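Local coordinates for pheromome Binding Protein (Epiphyas postvittana, PDB 6VQ5) that probably binds odorants, presumably pheromones among them, and carries them, as members of the insect pheromone-binding and general odorant-binding protein family do, at residues 94-97 with 98-102. Numbering follows the deposited sequence.
Sequences LHEC and EKTHD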
loop_
_atom_site.group_PDB
_atom_site.type_symbol
_atom_site.label_atom_id
_atom_site.label_comp_id
_atom_site.label_asym_id
_atom_site.label_seq_id
_atom_site.Cartn_x
_atom_site.Cartn_y
_atom_site.Cartn_z
ATOM N N LEU A 94 -5.790 -2.003 7.960
ATOM C CA LEU A 94 -4.615 -2.592 7.259
ATOM C C LEU A 94 -4.275 -3.942 7.897
ATOM O O LEU A 94 -3.979 -4.885 7.139
ATOM C CB LEU A 94 -3.428 -1.623 7.326
ATOM C CG LEU A 94 -2.132 -2.106 6.673
ATOM C CD1 LEU A 94 -2.327 -2.337 5.182
ATOM C CD2 LEU A 94 -1.002 -1.129 6.926
ATOM N N HIS A 95 -4.325 -4.037 9.231
ATOM C CA HIS A 95 -4.012 -5.280 9.978
ATOM C C HIS A 95 -5.015 -6.364 9.591
ATOM O O HIS A 95 -4.584 -7.509 9.399
ATOM C CB HIS A 95 -3.981 -5.039 11.498
ATOM C CG HIS A 95 -3.546 -6.238 12.278
ATOM N ND1 HIS A 95 -2.419 -6.976 11.939
ATOM C CD2 HIS A 95 -4.099 -6.860 13.343
ATOM C CE1 HIS A 95 -2.296 -7.991 12.771
ATOM N NE2 HIS A 95 -3.315 -7.942 13.644
ATOM N N GLU A 96 -6.300 -6.026 9.487
ATOM C CA GLU A 96 -7.363 -7.033 9.236
ATOM C C GLU A 96 -7.197 -7.591 7.822
ATOM O O GLU A 96 -7.310 -8.812 7.652
ATOM C CB GLU A 96 -8.748 -6.460 9.530
ATOM C CG GLU A 96 -9.216 -6.772 10.949
ATOM C CD GLU A 96 -9.177 -8.247 11.353
ATOM O OE1 GLU A 96 -9.137 -9.108 10.438
ATOM O OE2 GLU A 96 -9.180 -8.542 12.574
ATOM N N CYS A 97 -6.891 -6.726 6.860
ATOM C CA CYS A 97 -6.535 -7.086 5.463
ATOM C C CYS A 97 -5.330 -8.037 5.451
ATOM O O CYS A 97 -5.390 -9.069 4.744
ATOM C CB CYS A 97 -6.211 -5.828 4.673
ATOM S SG CYS A 97 -7.664 -4.821 4.284
ATOM N N GLU A 98 -4.281 -7.690 6.206
ATOM C CA GLU A 98 -3.037 -8.491 6.369
ATOM C C GLU A 98 -3.379 -9.893 6.900
ATOM O O GLU A 98 -2.872 -10.870 6.330
ATOM C CB GLU A 98 -2.054 -7.760 7.279
ATOM C CG GLU A 98 -0.712 -8.451 7.386
ATOM C CD GLU A 98 0.225 -7.885 8.438
ATOM O OE1 GLU A 98 -0.255 -7.356 9.467
ATOM O OE2 GLU A 98 1.439 -7.968 8.212
ATOM N N LYS A 99 -4.214 -9.994 7.935
ATOM C CA LYS A 99 -4.694 -11.304 8.459
ATOM C C LYS A 99 -5.448 -12.057 7.348
ATOM O O LYS A 99 -5.119 -13.243 7.105
ATOM C CB LYS A 99 -5.580 -11.123 9.697
ATOM C CG LYS A 99 -4.838 -10.957 11.014
ATOM C CD LYS A 99 -5.731 -10.487 12.141
ATOM C CE LYS A 99 -7.013 -11.289 12.257
ATOM N NZ LYS A 99 -7.565 -11.258 13.633
ATOM N N THR A 100 -6.421 -11.407 6.702
ATOM C CA THR A 100 -7.313 -12.044 5.703
ATOM C C THR A 100 -6.469 -12.712 4.615
ATOM O O THR A 100 -6.808 -13.854 4.242
ATOM C CB THR A 100 -8.289 -11.022 5.109
ATOM O OG1 THR A 100 -9.000 -10.489 6.224
ATOM C CG2 THR A 100 -9.249 -11.596 4.088
ATOM N N HIS A 101 -5.419 -12.035 4.136
ATOM C CA HIS A 101 -4.586 -12.497 2.995
ATOM C C HIS A 101 -3.207 -12.975 3.465
ATOM O O HIS A 101 -2.303 -13.048 2.611
ATOM C CB HIS A 101 -4.459 -11.394 1.941
ATOM C CG HIS A 101 -5.759 -10.803 1.526
ATOM N ND1 HIS A 101 -6.786 -11.562 1.004
ATOM C CD2 HIS A 101 -6.201 -9.529 1.559
ATOM C CE1 HIS A 101 -7.805 -10.780 0.725
ATOM N NE2 HIS A 101 -7.467 -9.524 1.048
ATOM N N ASP A 102 -3.060 -13.328 4.745
ATOM C CA ASP A 102 -1.742 -13.652 5.359
ATOM C C ASP A 102 -1.099 -14.842 4.635
ATOM O O ASP A 102 0.131 -14.849 4.528
ATOM C CB ASP A 102 -1.862 -13.906 6.864
ATOM C CG ASP A 102 -0.580 -13.592 7.620
ATOM O OD1 ASP A 102 0.284 -14.496 7.668
ATOM O OD2 ASP A 102 -0.440 -12.433 8.115
#
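Two donors of Thr100 converge on the carbonyl oxygen of Glu96 in the last turn of helix 84-100. The backbone N of Thr100 reaches Glu96 O at 2.9 Å, and the hydroxyl OG1 of Thr100 lies 2.8 Å from that same Glu96 O. They come from opposite faces of the carbonyl plane, OG1 standing 38° out of it. A chi1 of -58° sets OG1 beside Thr100's own backbone N, within reach of the carbonyl one turn back. The neighbouring carbonyls are served by ordinary i to i-4 bonds: Leu94 O by Glu98 N, His95 O by Lys99 N. The i to i-4 series ends with His101 N on Cys97 O at 3.0 Å, and His101 is where the chain leaves helical geometry; Asp102 N then turns back to Lys99 O, three residues earlier. The SG of Cys97 is joined to Cys117 in a disulfide that ties this helix end to helix 107-121, one of the cross-links of the all-helical PBP/GOBP fold. Leu94 packs on Ile114 and Phe118 of the same helix, and His101 rests against Cys117. ND1 of His95 gives a weak bond, 3.3 Å long, to OE1 of Glu98. OE1 lies at the ring edge, in plane, while the carboxylate is turned 78° from the ring. The extended Glu98 side chain has its stronger polar partner at OE2, which accepts from the backbone N of Ile68. Lys99 passes over one face of the His95 ring, with CD 4.2 Å from the ring centroid in an off-centre CH-pi contact. The chain bends about its CG-CD bond, and NZ of Lys99 ends 3.3 Å from OE2 of Glu96, a salt bridge whose hydrogen bond is weak, between two exposed residues.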